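Long-range contacts in cell division control protein Cdc48 (Mycobacterium smegmatis, PDB 5E7P), which probably binds and hydrolyses ATP as a AAA-family ATPase related to Cdc48, and can hold ADP at its nucleotide sites: residues 130-141 against 187-197; 269-277 against 423-431. One frame throughout, in Å; residues are numbered along the deposited sequence.

Contact 1 (130-141 against 187-197); sequences LRMALLGKVMTV and GTVSVQPNSVV
Val191 lays its branched side chain over the C-terminal end of helix 127-133, where its CG2 packs against Leu134 CB and its CG1 reaches Arg131 CG. The motif around it is a short antiparallel strand pair, 138-140 against 188-190, part of a small mixed sheet completed by strand 108-109; a type II turn from Leu134 to Lys137 carries the chain from helix to strand. Met139 and Val189 form a hydrogen-bonded pair, with Met139 N to Val189 O at 2.6 Å and Val189 N to Met139 O at 3.0 Å. Two further backbone bonds carry the pairing on to the turn: Gly136 N donates to Val191 O at 2.7 Å and Val191 N to Lys137 O at 3.1 Å. On the face shared by Met139 and Val189, the methionine chain bends at chi2 (-69°), and its CE comes to 3.8 Å from Val191 CG2, while Val183 of strand 177-184 packs on both Met139 and Val189. Leu135 turns CD1 to the Pro193 ring, 3.8 Å from CD; that proline also borders the ADP pocket. Earlier in the helix, Leu130 CB meets Val197 CG1 at 3.7 Å. The type I turn from Gln192 to Ser195 is fastened by Gln192 N, which donates to Ser195 OG, a hydroxyl also bonded to Ala110 O. Arg131 also holds the turn: its chain, extended until a bend at chi3 (52°), brings NH1 2.7 Å from Ser195 O, which lies at the guanidinium edge and close to its plane, while Pro193 O sits over one face.

Contact 2 (269-277 against 423-431); sequences SGPAGVGKA and PGFVVADLA. With ADP (adenosine-5'-diphosphate), chain C.
The CA atoms of Gly273 and Ala428 lie 5.1 Å apart and those of Val274 and Val426 5.0 Å, where the phosphate-binding loop (P-loop) meets the first turn of helix 427-448, and the bond from Ala428 N to Gly273 O is weak at 3.3 Å. Val426, the N-cap residue, sets its CG2 3.3 Å from Gly273 O, while its CG1 faces Pro271 CB and Val274 CB. Val427 CG1, between the backbone N and the carbonyl carbon (chi1 58°), touches Gly273 O and Val274 O and also reaches ADP C8 at 3.6 Å; CG2 lies beside it against ADP N7 and C8. A water links Val274 O to Val427 N. Round the beta-phosphate, O3B receives Gly275 N, Lys276 N and Lys276 NZ, the last at 2.8 Å; Gly273 N holds O1B and Ala277 N holds O2B. Lys276 NZ also bonds Gly270 O at 3.1 Å, from above the carbonyl plane. Asp429 OD2 accepts Val426 N at 3.1 Å on its anti side, tilted 35° from the carboxylate plane, and OD1 takes Leu469 N. The P-loop runs from strand 265-269 into helix 276-283, with helix 427-448 alongside and helix 394-404 packing on Val427 and Leu430 through Leu400.

In the fold
From the N terminus, the chain builds a six-stranded mixed sheet from strands between 22 and 104 and then reaches contact 1, whose 45-residue loop runs out through strand 144-146 and helix 160-169 and comes back along strand 177-184. Contact 1 closes before contact 2 opens, so the two stand in series and neither nest nor cross. Contact 2 closes a much longer loop of 145 residues, which includes most of the first ATPase sheet and helix 394-404, and joins the P-loop to helix 427-448. The contacts nevertheless touch: Pro193 CG lies 3.9 Å from Gly273 N, and Leu135 CD2 packs on Ala428 CB. Pro193, in the turn 192-195, borders the same ADP pocket that both segments of contact 2 line.

Contact 1 (130-141 against 187-197)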
loop_
_atom_site.group_PDB
_atom_site.type_symbol
_atom_site.label_atom_id
_atom_site.label_comp_id
_atom_site.label_asym_id
_atom_site.label_seq_id
_atom_site.Cartn_x
_atom_site.Cartn_y
_atom_site.Cartn_z
ATOM N N LEU A 130 -2.533 -9.372 -18.041
ATOM C CA LEU A 130 -2.052 -8.015 -18.281
ATOM C C LEU A 130 -1.820 -7.266 -16.975
ATOM O O LEU A 130 -0.787 -6.620 -16.792
ATOM C CB LEU A 130 -3.045 -7.228 -19.142
ATOM C CG LEU A 130 -3.103 -7.521 -20.643
ATOM C CD1 LEU A 130 -4.191 -6.689 -21.306
ATOM C CD2 LEU A 130 -1.754 -7.265 -21.297
ATOM N N ARG A 131 -2.789 -7.355 -16.070
ATOM C CA ARG A 131 -2.711 -6.665 -14.790
ATOM C C ARG A 131 -1.579 -7.222 -13.934
ATOM O O ARG A 131 -0.861 -6.473 -13.271
ATOM C CB ARG A 131 -4.042 -6.771 -14.050
ATOM C CG ARG A 131 -4.058 -6.109 -12.690
ATOM C CD ARG A 131 -5.449 -6.177 -12.089
ATOM N NE ARG A 131 -5.979 -7.539 -12.082
ATOM C CZ ARG A 131 -7.273 -7.836 -12.028
ATOM N NH1 ARG A 131 -8.177 -6.865 -11.986
ATOM N NH2 ARG A 131 -7.667 -9.102 -12.026
ATOM N N MET A 132 -1.421 -8.539 -13.958
ATOM C CA MET A 132 -0.342 -9.195 -13.229
ATOM C C MET A 132 1.030 -8.748 -13.735
ATOM O O MET A 132 1.937 -8.474 -12.948
ATOM C CB MET A 132 -0.468 -10.713 -13.357
ATOM C CG MET A 132 0.625 -11.491 -12.640
ATOM S SD MET A 132 0.544 -13.257 -12.990
ATOM C CE MET A 132 -1.134 -13.624 -12.483
ATOM N N ALA A 133 1.170 -8.675 -15.054
ATOM C CA ALA A 133 2.445 -8.341 -15.676
ATOM C C ALA A 133 2.818 -6.870 -15.503
ATOM O O ALA A 133 3.997 -6.518 -15.502
ATOM C CB ALA A 133 2.421 -8.715 -17.154
ATOM N N LEU A 134 1.811 -6.013 -15.360
ATOM C CA LEU A 134 2.045 -4.573 -15.272
ATOM C C LEU A 134 1.756 -4.021 -13.883
ATOM O O LEU A 134 1.684 -2.807 -13.694
ATOM C CB LEU A 134 1.196 -3.831 -16.307
ATOM C CG LEU A 134 1.530 -4.104 -17.773
ATOM C CD1 LEU A 134 0.526 -3.417 -18.688
ATOM C CD2 LEU A 134 2.947 -3.654 -18.091
ATOM N N LEU A 135 1.596 -4.917 -12.914
ATOM C CA LEU A 135 1.241 -4.523 -11.554
ATOM C C LEU A 135 2.252 -3.543 -10.961
ATOM O O LEU A 135 3.451 -3.823 -10.919
ATOM C CB LEU A 135 1.116 -5.760 -10.662
ATOM C CG LEU A 135 0.410 -5.580 -9.317
ATOM C CD1 LEU A 135 -1.031 -5.126 -9.519
ATOM C CD2 LEU A 135 0.454 -6.877 -8.518
ATOM N N GLY A 136 1.761 -2.390 -10.520
ATOM C CA GLY A 136 2.596 -1.401 -9.862
ATOM C C GLY A 136 3.208 -0.361 -10.785
ATOM O O GLY A 136 3.663 0.685 -10.327
ATOM N N LYS A 137 3.222 -0.641 -12.084
ATOM C CA LYS A 137 3.854 0.260 -13.045
ATOM C C LYS A 137 2.982 1.468 -13.381
ATOM O O LYS A 137 1.753 1.384 -13.356
ATOM C CB LYS A 137 4.240 -0.496 -14.318
ATOM C CG LYS A 137 5.259 -1.595 -14.082
ATOM C CD LYS A 137 5.861 -2.097 -15.382
ATOM C CE LYS A 137 6.976 -3.100 -15.113
ATOM N NZ LYS A 137 7.654 -3.528 -16.367
ATOM N N VAL A 138 3.626 2.591 -13.692
ATOM C CA VAL A 138 2.914 3.819 -14.041
ATOM C C VAL A 138 2.577 3.889 -15.528
ATOM O O VAL A 138 3.372 3.493 -16.381
ATOM C CB VAL A 138 3.698 5.086 -13.636
ATOM C CG1 VAL A 138 3.728 5.235 -12.124
ATOM C CG2 VAL A 138 5.105 5.049 -14.206
ATOM N N MET A 139 1.388 4.400 -15.827
ATOM C CA MET A 139 0.904 4.472 -17.197
ATOM C C MET A 139 0.506 5.897 -17.551
ATOM O O MET A 139 0.027 6.651 -16.703
ATOM C CB MET A 139 -0.299 3.541 -17.385
ATOM C CG MET A 139 -0.042 2.090 -17.013
ATOM S SD MET A 139 1.087 1.264 -18.148
ATOM C CE MET A 139 1.534 -0.179 -17.188
ATOM N N THR A 140 0.716 6.258 -18.811
ATOM C CA THR A 140 0.287 7.542 -19.342
ATOM C C THR A 140 -0.184 7.299 -20.768
ATOM O O THR A 140 0.397 6.479 -21.479
ATOM C CB THR A 140 1.440 8.569 -19.352
ATOM O OG1 THR A 140 2.059 8.615 -18.061
ATOM C CG2 THR A 140 0.923 9.955 -19.711
ATOM N N VAL A 141 -1.240 7.992 -21.183
ATOM C CA VAL A 141 -1.783 7.804 -22.526
ATOM C C VAL A 141 -0.729 8.100 -23.591
ATOM O O VAL A 141 -0.075 9.143 -23.554
ATOM C CB VAL A 141 -3.033 8.677 -22.764
ATOM C CG1 VAL A 141 -3.437 8.645 -24.233
ATOM C CG2 VAL A 141 -4.178 8.209 -21.881
ATOM N N GLY A 187 -4.571 11.442 -16.871
ATOM C CA GLY A 187 -3.273 11.845 -16.363
ATOM C C GLY A 187 -2.303 10.687 -16.263
ATOM O O GLY A 187 -2.017 10.019 -17.256
ATOM N N THR A 188 -1.791 10.450 -15.060
ATOM C CA THR A 188 -0.853 9.359 -14.829
ATOM C C THR A 188 -1.366 8.420 -13.743
ATOM O O THR A 188 -1.721 8.854 -12.645
ATOM C CB THR A 188 0.542 9.879 -14.447
ATOM O OG1 THR A 188 1.092 10.611 -15.547
ATOM C CG2 THR A 188 1.467 8.721 -14.113
ATOM N N VAL A 189 -1.407 7.130 -14.059
ATOM C CA VAL A 189 -1.971 6.141 -13.152
ATOM C C VAL A 189 -1.036 4.955 -12.951
ATOM O O VAL A 189 -0.145 4.707 -13.760
ATOM C CB VAL A 189 -3.316 5.609 -13.676
ATOM C CG1 VAL A 189 -4.336 6.731 -13.784
ATOM C CG2 VAL A 189 -3.124 4.931 -15.019
ATOM N N SER A 190 -1.250 4.224 -11.863
ATOM C CA SER A 190 -0.484 3.018 -11.587
ATOM C C SER A 190 -1.415 1.812 -11.582
ATOM O O SER A 190 -2.554 1.904 -11.122
ATOM C CB SER A 190 0.223 3.134 -10.239
ATOM O OG SER A 190 -0.718 3.328 -9.197
ATOM N N VAL A 191 -0.934 0.683 -12.093
ATOM C CA VAL A 191 -1.742 -0.531 -12.126
ATOM C C VAL A 191 -1.817 -1.178 -10.747
ATOM O O VAL A 191 -0.806 -1.597 -10.183
ATOM C CB VAL A 191 -1.211 -1.550 -13.151
ATOM C CG1 VAL A 191 -2.095 -2.784 -13.175
ATOM C CG2 VAL A 191 -1.125 -0.918 -14.536
ATOM N N GLN A 192 -3.029 -1.248 -10.212
ATOM C CA GLN A 192 -3.272 -1.808 -8.893
ATOM C C GLN A 192 -4.086 -3.099 -9.021
ATOM O O GLN A 192 -4.637 -3.379 -10.084
ATOM C CB GLN A 192 -4.014 -0.782 -8.032
ATOM C CG GLN A 192 -3.245 0.506 -7.823
ATOM C CD GLN A 192 -1.940 0.285 -7.076
ATOM O OE1 GLN A 192 -1.883 -0.502 -6.132
ATOM N NE2 GLN A 192 -0.885 0.976 -7.500
ATOM N N PRO A 193 -4.145 -3.905 -7.947
ATOM C CA PRO A 193 -4.971 -5.116 -8.001
ATOM C C PRO A 193 -6.451 -4.821 -8.268
ATOM O O PRO A 193 -7.137 -5.651 -8.859
ATOM C CB PRO A 193 -4.801 -5.709 -6.607
ATOM C CG PRO A 193 -3.453 -5.244 -6.173
ATOM C CD PRO A 193 -3.302 -3.866 -6.737
ATOM N N ASN A 194 -6.930 -3.657 -7.839
ATOM C CA ASN A 194 -8.316 -3.266 -8.091
ATOM C C ASN A 194 -8.481 -2.506 -9.407
ATOM O O ASN A 194 -9.531 -1.924 -9.673
ATOM C CB ASN A 194 -8.881 -2.450 -6.921
ATOM C CG ASN A 194 -8.065 -1.206 -6.622
ATOM O OD1 ASN A 194 -7.139 -0.867 -7.355
ATOM N ND2 ASN A 194 -8.413 -0.514 -5.543
ATOM N N SER A 195 -7.435 -2.508 -10.225
ATOM C CA SER A 195 -7.511 -1.914 -11.550
ATOM C C SER A 195 -7.969 -2.965 -12.544
ATOM O O SER A 195 -7.919 -4.160 -12.260
ATOM C CB SER A 195 -6.147 -1.367 -11.980
ATOM O OG SER A 195 -5.720 -0.317 -11.130
ATOM N N VAL A 196 -8.422 -2.517 -13.708
ATOM C CA VAL A 196 -8.682 -3.427 -14.814
ATOM C C VAL A 196 -7.840 -3.015 -16.018
ATOM O O VAL A 196 -7.786 -1.840 -16.376
ATOM C CB VAL A 196 -10.188 -3.497 -15.175
ATOM C CG1 VAL A 196 -10.755 -2.111 -15.462
ATOM C CG2 VAL A 196 -10.416 -4.433 -16.355
ATOM N N VAL A 197 -7.155 -3.978 -16.622
ATOM C CA VAL A 197 -6.334 -3.699 -17.794
ATOM C C VAL A 197 -6.847 -4.495 -18.984
ATOM O O VAL A 197 -6.663 -5.708 -19.050
ATOM C CB VAL A 197 -4.856 -4.044 -17.543
ATOM C CG1 VAL A 197 -4.009 -3.643 -18.741
ATOM C CG2 VAL A 197 -4.360 -3.354 -16.283
HETATM O O HOH W 1 -2.728 10.139 -19.722
#

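Contact 2 (269-277 against 423-431)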
loop_
_atom_site.group_PDB
_atom_site.type_symbol
_atom_site.label_atom_id
_atom_site.label_comp_id
_atom_site.label_asym_id
_atom_site.label_seq_id
_atom_site.Cartn_x
_atom_site.Cartn_y
_atom_site.Cartn_z
ATOM N N SER A 269 -9.864 -7.497 4.033
ATOM C CA SER A 269 -9.034 -6.353 3.671
ATOM C C SER A 269 -7.568 -6.534 4.062
ATOM O O SER A 269 -7.187 -7.552 4.635
ATOM C CB SER A 269 -9.595 -5.064 4.271
ATOM O OG SER A 269 -9.747 -5.172 5.674
ATOM N N GLY A 270 -6.751 -5.539 3.735
ATOM C CA GLY A 270 -5.317 -5.625 3.936
ATOM C C GLY A 270 -4.577 -5.078 2.730
ATOM O O GLY A 270 -5.181 -4.859 1.681
ATOM N N PRO A 271 -3.259 -4.867 2.871
ATOM C CA PRO A 271 -2.404 -4.243 1.853
ATOM C C PRO A 271 -2.577 -4.837 0.453
ATOM O O PRO A 271 -2.898 -6.016 0.307
ATOM C CB PRO A 271 -0.992 -4.526 2.370
ATOM C CG PRO A 271 -1.158 -4.637 3.842
ATOM C CD PRO A 271 -2.481 -5.308 4.041
ATOM N N ALA A 272 -2.358 -4.015 -0.566
ATOM C CA ALA A 272 -2.508 -4.454 -1.947
ATOM C C ALA A 272 -1.501 -5.548 -2.291
ATOM O O ALA A 272 -0.305 -5.395 -2.058
ATOM C CB ALA A 272 -2.362 -3.266 -2.899
ATOM N N GLY A 273 -1.994 -6.654 -2.838
ATOM C CA GLY A 273 -1.136 -7.747 -3.254
ATOM C C GLY A 273 -0.603 -8.568 -2.099
ATOM O O GLY A 273 0.333 -9.352 -2.266
ATOM N N VAL A 274 -1.190 -8.388 -0.920
ATOM C CA VAL A 274 -0.754 -9.137 0.250
ATOM C C VAL A 274 -1.197 -10.599 0.154
ATOM O O VAL A 274 -0.615 -11.475 0.793
ATOM C CB VAL A 274 -1.260 -8.502 1.562
ATOM C CG1 VAL A 274 -2.711 -8.882 1.814
ATOM C CG2 VAL A 274 -0.382 -8.928 2.730
ATOM N N GLY A 275 -2.219 -10.856 -0.659
ATOM C CA GLY A 275 -2.696 -12.209 -0.882
ATOM C C GLY A 275 -4.106 -12.459 -0.381
ATOM O O GLY A 275 -4.422 -13.561 0.064
ATOM N N LYS A 276 -4.960 -11.442 -0.460
ATOM C CA LYS A 276 -6.336 -11.566 0.014
ATOM C C LYS A 276 -7.178 -12.516 -0.844
ATOM O O LYS A 276 -7.883 -13.379 -0.321
ATOM C CB LYS A 276 -7.002 -10.194 0.090
ATOM C CG LYS A 276 -6.328 -9.231 1.047
ATOM C CD LYS A 276 -7.059 -7.897 1.068
ATOM C CE LYS A 276 -7.034 -7.228 -0.291
ATOM N NZ LYS A 276 -5.651 -6.861 -0.703
ATOM N N ALA A 277 -7.107 -12.353 -2.160
ATOM C CA ALA A 277 -7.900 -13.174 -3.069
ATOM C C ALA A 277 -7.406 -14.616 -3.084
ATOM O O ALA A 277 -8.201 -15.554 -3.131
ATOM C CB ALA A 277 -7.885 -12.585 -4.476
ATOM N N PRO A 423 11.651 -4.968 3.593
ATOM C CA PRO A 423 10.504 -4.602 4.426
ATOM C C PRO A 423 9.504 -3.784 3.611
ATOM O O PRO A 423 9.895 -3.101 2.664
ATOM C CB PRO A 423 11.133 -3.743 5.523
ATOM C CG PRO A 423 12.309 -3.112 4.855
ATOM C CD PRO A 423 12.839 -4.147 3.899
ATOM N N GLY A 424 8.226 -3.874 3.964
ATOM C CA GLY A 424 7.184 -3.196 3.217
ATOM C C GLY A 424 6.774 -3.945 1.962
ATOM O O GLY A 424 5.887 -3.504 1.229
ATOM N N PHE A 425 7.422 -5.080 1.712
ATOM C CA PHE A 425 7.097 -5.912 0.556
ATOM C C PHE A 425 5.917 -6.841 0.830
ATOM O O PHE A 425 5.654 -7.202 1.974
ATOM C CB PHE A 425 8.307 -6.748 0.139
ATOM C CG PHE A 425 9.220 -6.059 -0.825
ATOM C CD1 PHE A 425 9.835 -4.864 -0.488
ATOM C CD2 PHE A 425 9.487 -6.620 -2.060
ATOM C CE1 PHE A 425 10.686 -4.234 -1.376
ATOM C CE2 PHE A 425 10.336 -5.996 -2.953
ATOM C CZ PHE A 425 10.937 -4.800 -2.611
ATOM N N VAL A 426 5.213 -7.220 -0.232
ATOM C CA VAL A 426 4.164 -8.229 -0.145
ATOM C C VAL A 426 4.508 -9.370 -1.092
ATOM O O VAL A 426 5.489 -9.289 -1.832
ATOM C CB VAL A 426 2.783 -7.657 -0.504
ATOM C CG1 VAL A 426 2.409 -6.547 0.458
ATOM C CG2 VAL A 426 2.771 -7.153 -1.940
ATOM N N VAL A 427 3.708 -10.430 -1.064
ATOM C CA VAL A 427 3.977 -11.602 -1.891
ATOM C C VAL A 427 3.983 -11.255 -3.384
ATOM O O VAL A 427 4.769 -11.812 -4.159
ATOM C CB VAL A 427 2.990 -12.765 -1.590
ATOM C CG1 VAL A 427 1.541 -12.331 -1.807
ATOM C CG2 VAL A 427 3.326 -13.990 -2.433
ATOM N N ALA A 428 3.122 -10.318 -3.774
ATOM C CA ALA A 428 3.049 -9.869 -5.160
ATOM C C ALA A 428 4.389 -9.294 -5.598
ATOM O O ALA A 428 4.884 -9.599 -6.684
ATOM C CB ALA A 428 1.944 -8.837 -5.327
ATOM N N ASP A 429 4.975 -8.467 -4.737
ATOM C CA ASP A 429 6.271 -7.860 -5.009
ATOM C C ASP A 429 7.363 -8.919 -5.042
ATOM O O ASP A 429 8.207 -8.921 -5.937
ATOM C CB ASP A 429 6.603 -6.815 -3.944
ATOM C CG ASP A 429 5.529 -5.756 -3.810
ATOM O OD1 ASP A 429 4.926 -5.384 -4.841
ATOM O OD2 ASP A 429 5.291 -5.291 -2.673
ATOM N N LEU A 430 7.336 -9.815 -4.058
ATOM C CA LEU A 430 8.315 -10.891 -3.955
ATOM C C LEU A 430 8.256 -11.800 -5.177
ATOM O O LEU A 430 9.286 -12.267 -5.668
ATOM C CB LEU A 430 8.084 -11.701 -2.677
ATOM C CG LEU A 430 8.274 -10.944 -1.361
ATOM C CD1 LEU A 430 7.715 -11.736 -0.190
ATOM C CD2 LEU A 430 9.748 -10.626 -1.137
ATOM N N ALA A 431 7.043 -12.041 -5.669
ATOM C CA ALA A 431 6.855 -12.812 -6.890
ATOM C C ALA A 431 7.506 -12.091 -8.065
ATOM O O ALA A 431 8.193 -12.707 -8.879
ATOM C CB ALA A 431 5.377 -13.041 -7.156
HETATM P PB ADP C . -4.638 -9.259 -3.033
HETATM O O1B ADP C . -4.466 -7.929 -3.715
HETATM O O2B ADP C . -5.883 -10.001 -3.437
HETATM O O3B ADP C . -4.391 -9.245 -1.548
HETATM P PA ADP C . -3.664 -11.533 -4.398
HETATM O O1A ADP C . -4.213 -11.245 -5.772
HETATM O O2A ADP C . -4.417 -12.466 -3.483
HETATM O O3A ADP C . -3.432 -10.111 -3.675
HETATM O "O5'" ADP C . -2.162 -12.052 -4.590
HETATM C "C5'" ADP C . -1.165 -11.106 -4.955
HETATM C "C4'" ADP C . -0.386 -11.716 -6.109
HETATM O "O4'" ADP C . 0.589 -12.614 -5.587
HETATM C "C3'" ADP C . -1.312 -12.508 -7.019
HETATM O "O3'" ADP C . -1.144 -12.083 -8.376
HETATM C "C2'" ADP C . -0.892 -13.956 -6.872
HETATM O "O2'" ADP C . -0.757 -14.558 -8.163
HETATM C "C1'" ADP C . 0.450 -13.912 -6.163
HETATM N N9 ADP C . 0.528 -14.914 -5.074
HETATM C C8 ADP C . -0.085 -14.835 -3.878
HETATM N N7 ADP C . 0.210 -15.918 -3.112
HETATM C C5 ADP C . 1.036 -16.706 -3.826
HETATM C C6 ADP C . 1.731 -18.000 -3.624
HETATM N N6 ADP C . 1.599 -18.690 -2.467
HETATM N N1 ADP C . 2.498 -18.475 -4.632
HETATM C C2 ADP C . 2.640 -17.805 -5.790
HETATM N N3 ADP C . 2.042 -16.626 -6.038
HETATM C C4 ADP C . 1.241 -16.038 -5.117
HETATM O O HOH W 2 2.115 -11.095 1.387
#